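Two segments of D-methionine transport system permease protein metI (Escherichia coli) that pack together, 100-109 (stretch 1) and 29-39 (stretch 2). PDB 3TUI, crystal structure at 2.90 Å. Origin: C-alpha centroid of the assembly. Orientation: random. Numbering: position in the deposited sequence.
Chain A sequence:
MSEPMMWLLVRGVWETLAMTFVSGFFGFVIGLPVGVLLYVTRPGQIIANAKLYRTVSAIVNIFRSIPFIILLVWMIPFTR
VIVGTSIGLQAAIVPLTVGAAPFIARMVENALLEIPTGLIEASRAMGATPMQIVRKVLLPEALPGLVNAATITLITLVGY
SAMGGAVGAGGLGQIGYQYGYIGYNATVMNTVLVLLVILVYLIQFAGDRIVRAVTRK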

# COMPACT_ATOMS: atom_id res chain seq x y z
N ALA A 100 -14.74 21.40 -24.76
CA ALA A 100 -14.56 21.14 -23.33
C ALA A 100 -15.15 19.86 -22.78
O ALA A 100 -14.66 19.37 -21.76
CB ALA A 100 -15.06 22.33 -22.51
N ALA A 101 -16.22 19.33 -23.37
CA ALA A 101 -16.90 18.17 -22.76
C ALA A 101 -16.02 16.92 -22.63
O ALA A 101 -15.94 16.32 -21.55
CB ALA A 101 -18.22 17.84 -23.47
N PRO A 102 -15.36 16.53 -23.72
CA PRO A 102 -14.45 15.39 -23.64
C PRO A 102 -13.34 15.56 -22.57
O PRO A 102 -13.21 14.66 -21.75
CB PRO A 102 -13.84 15.32 -25.05
CG PRO A 102 -14.21 16.62 -25.72
CD PRO A 102 -15.50 17.03 -25.10
N PHE A 103 -12.62 16.68 -22.52
CA PHE A 103 -11.70 16.93 -21.40
C PHE A 103 -12.37 16.68 -20.09
O PHE A 103 -11.83 15.98 -19.23
CB PHE A 103 -11.20 18.37 -21.36
CG PHE A 103 -10.32 18.72 -22.48
CD1 PHE A 103 -8.96 18.40 -22.42
CD2 PHE A 103 -10.83 19.32 -23.62
CE1 PHE A 103 -8.10 18.69 -23.47
CE2 PHE A 103 -9.99 19.62 -24.69
CZ PHE A 103 -8.62 19.31 -24.62
N ILE A 104 -13.54 17.28 -19.92
CA ILE A 104 -14.16 17.26 -18.62
C ILE A 104 -14.58 15.82 -18.25
O ILE A 104 -14.18 15.31 -17.20
CB ILE A 104 -15.35 18.21 -18.58
CG1 ILE A 104 -14.82 19.65 -18.58
CG2 ILE A 104 -16.23 17.89 -17.37
CD1 ILE A 104 -15.85 20.71 -18.87
N ALA A 105 -15.35 15.16 -19.12
CA ALA A 105 -15.84 13.82 -18.78
C ALA A 105 -14.71 12.85 -18.46
O ALA A 105 -14.76 12.14 -17.44
CB ALA A 105 -16.73 13.26 -19.87
N ARG A 106 -13.69 12.80 -19.31
CA ARG A 106 -12.54 11.97 -19.01
C ARG A 106 -11.96 12.27 -17.64
O ARG A 106 -11.65 11.34 -16.88
CB ARG A 106 -11.45 12.12 -20.07
CG ARG A 106 -10.38 11.08 -19.93
CD ARG A 106 -10.98 9.68 -19.68
NE ARG A 106 -11.89 9.23 -20.74
CZ ARG A 106 -11.55 8.34 -21.67
NH1 ARG A 106 -10.33 7.82 -21.66
NH2 ARG A 106 -12.41 7.97 -22.60
N MET A 107 -11.81 13.56 -17.31
CA MET A 107 -11.29 13.92 -15.99
C MET A 107 -12.17 13.48 -14.87
O MET A 107 -11.69 12.90 -13.89
CB MET A 107 -11.00 15.40 -15.86
CG MET A 107 -9.77 15.83 -16.59
SD MET A 107 -9.64 17.61 -16.41
CE MET A 107 -8.15 17.89 -17.38
N VAL A 108 -13.46 13.74 -15.01
CA VAL A 108 -14.41 13.38 -13.96
C VAL A 108 -14.32 11.89 -13.59
O VAL A 108 -14.21 11.54 -12.41
CB VAL A 108 -15.83 13.75 -14.37
CG1 VAL A 108 -16.80 13.29 -13.28
CG2 VAL A 108 -15.95 15.27 -14.58
N GLU A 109 -14.34 11.02 -14.60
CA GLU A 109 -14.19 9.58 -14.38
C GLU A 109 -12.83 9.24 -13.77
O GLU A 109 -12.73 8.40 -12.87
CB GLU A 109 -14.36 8.82 -15.69
CG GLU A 109 -14.37 7.29 -15.55
CD GLU A 109 -13.69 6.61 -16.71
OE1 GLU A 109 -12.66 7.15 -17.19
OE2 GLU A 109 -14.19 5.56 -17.18
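Stretch 2, residues 29-39: VIGLPVGVLLY

Stretch 2 is helical from Val29 to Tyr39; stretch 1 is also helical, with a kink at Pro102 and Phe103, whose N atoms lack the bond to the turn before. Each helix runs on beyond its segment at both ends. Pro33, whose ring nitrogen carries no hydrogen, leaves a kink in stretch 2; its CA-to-CB bond points away from stretch 1, and it makes no contact there. The two helices run in broadly the same direction, with an angle of 40° between them (signed crossing angle -40°), and their axes approach to 7.3 Å. The closest CA pair is Ala105 CA and Gly35 CA, 3.9 Å apart.

So close an approach depends on small residues. Gly31 and Gly35, one helical turn apart, lie against Ala101, Ile104, Ala105 and Val108, and neither has room for a side chain. An ideal CB on Gly31 would lie 2.6 Å from Ile104 CG2, and one on Gly35 would lie 2.6 Å from Val108 CB. With hydrogen alone in those positions, backbone meets backbone: Gly35 CA lies 3.4 Å from Ala105 O, and Ala105 CA makes a CA-H...O contact with Gly31 O at 3.2 Å. Gly31 O also accepts the hydrogen bond from Gly35 N, at 2.5 Å, within its own helix. No hydrogen bond crosses between the stretches.

Apolar packing fills the space around this backbone contact. Ala105 is a knob in the hole formed by Gly31, Val34, Gly35 and Leu38; its single methyl fits among them, with Ala105 CB 3.5 Å from Val34 CG1 and 4.3 Å from Leu38 CD1. One turn along, the branched side chain of Val108 fills the hole among Gly31, Leu32, Gly35 and Val36. Val108 CG1 is 3.7 Å from Leu32 CD1, for although the CA-to-CB bond of Leu32 points away, the longer side chain brings its end back to the contact. The branched Ile104 lays a methyl on the bare CA of glycine, Ile104 CG2 being 3.8 Å from Gly31 CA, while nearer the start of the segments the small, apolar Ala101 packs its methyl against that of Ile30, Ala101 CB meeting Ile30 CG2 at 3.8 Å.

Polar side chains join the contact toward the C-terminal ends, Glu109 partly through its aliphatic portion. Glu109 CG lies 3.6 Å from Tyr39 CA, and Glu109 CB lies 3.8 Å from Gly35 O. Glu109 OE2 comes within 3.0 Å of Leu38 O, but these are two acceptors and form no hydrogen bond; OE2 is satisfied elsewhere in the structure. Arg106 starts away from stretch 2, yet its flexible chain brings Arg106 NE to 4.4 Å from Leu38 CD1.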

# COMPACT_ATOMS: atom_id res chain seq x y z
N VAL A 29 -21.93 20.83 -17.23
CA VAL A 29 -23.31 20.37 -17.25
C VAL A 29 -23.42 19.13 -18.14
O VAL A 29 -24.27 18.26 -17.92
CB VAL A 29 -24.27 21.47 -17.72
CG1 VAL A 29 -25.66 20.91 -17.92
CG2 VAL A 29 -24.30 22.60 -16.70
N ILE A 30 -22.54 19.03 -19.13
CA ILE A 30 -22.46 17.85 -19.98
C ILE A 30 -21.39 16.83 -19.52
O ILE A 30 -21.75 15.74 -19.05
CB ILE A 30 -22.33 18.23 -21.50
CG1 ILE A 30 -22.02 17.00 -22.36
CG2 ILE A 30 -21.26 19.28 -21.72
CD1 ILE A 30 -22.32 17.22 -23.84
N GLY A 31 -20.11 17.17 -19.61
CA GLY A 31 -19.06 16.21 -19.27
C GLY A 31 -19.21 15.51 -17.92
O GLY A 31 -18.81 14.35 -17.76
N LEU A 32 -19.80 16.22 -16.95
CA LEU A 32 -19.97 15.72 -15.59
C LEU A 32 -20.84 14.46 -15.51
O LEU A 32 -20.40 13.44 -14.99
CB LEU A 32 -20.49 16.81 -14.65
CG LEU A 32 -20.63 16.29 -13.22
CD1 LEU A 32 -19.26 16.00 -12.63
CD2 LEU A 32 -21.45 17.21 -12.32
N PRO A 33 -22.08 14.54 -16.01
CA PRO A 33 -22.92 13.36 -16.19
C PRO A 33 -22.30 12.36 -17.16
O PRO A 33 -22.49 11.16 -17.00
CB PRO A 33 -24.20 13.93 -16.79
CG PRO A 33 -24.23 15.32 -16.32
CD PRO A 33 -22.81 15.77 -16.32
N VAL A 34 -21.58 12.85 -18.16
CA VAL A 34 -20.95 11.92 -19.08
C VAL A 34 -19.89 11.13 -18.31
O VAL A 34 -19.83 9.89 -18.39
CB VAL A 34 -20.33 12.62 -20.31
CG1 VAL A 34 -19.56 11.61 -21.15
CG2 VAL A 34 -21.41 13.27 -21.13
N GLY A 35 -19.07 11.86 -17.55
CA GLY A 35 -18.01 11.26 -16.76
C GLY A 35 -18.54 10.22 -15.80
O GLY A 35 -18.11 9.08 -15.82
N VAL A 36 -19.49 10.64 -14.97
CA VAL A 36 -20.17 9.75 -14.04
C VAL A 36 -20.64 8.47 -14.71
O VAL A 36 -20.44 7.37 -14.19
CB VAL A 36 -21.38 10.44 -13.38
CG1 VAL A 36 -22.27 9.40 -12.73
CG2 VAL A 36 -20.91 11.46 -12.37
N LEU A 37 -21.25 8.62 -15.87
CA LEU A 37 -21.86 7.47 -16.51
C LEU A 37 -20.81 6.69 -17.30
O LEU A 37 -21.08 5.59 -17.78
CB LEU A 37 -23.08 7.90 -17.36
CG LEU A 37 -24.25 8.57 -16.60
CD1 LEU A 37 -25.26 9.22 -17.56
CD2 LEU A 37 -25.00 7.64 -15.65
N LEU A 38 -19.61 7.26 -17.42
CA LEU A 38 -18.41 6.53 -17.89
C LEU A 38 -17.74 5.70 -16.79
O LEU A 38 -17.07 4.71 -17.08
CB LEU A 38 -17.37 7.49 -18.47
CG LEU A 38 -17.22 7.82 -19.96
CD1 LEU A 38 -16.23 8.98 -20.11
CD2 LEU A 38 -16.73 6.61 -20.73
N TYR A 39 -17.89 6.15 -15.54
CA TYR A 39 -17.29 5.49 -14.38
C TYR A 39 -18.08 4.24 -14.08
O TYR A 39 -17.52 3.14 -14.02
CB TYR A 39 -17.27 6.43 -13.16
CG TYR A 39 -16.67 5.84 -11.89
CD1 TYR A 39 -15.31 5.57 -11.81
CD2 TYR A 39 -17.45 5.63 -10.74
CE1 TYR A 39 -14.74 5.05 -10.65
CE2 TYR A 39 -16.88 5.11 -9.56
CZ TYR A 39 -15.52 4.82 -9.53
OH TYR A 39 -14.91 4.30 -8.39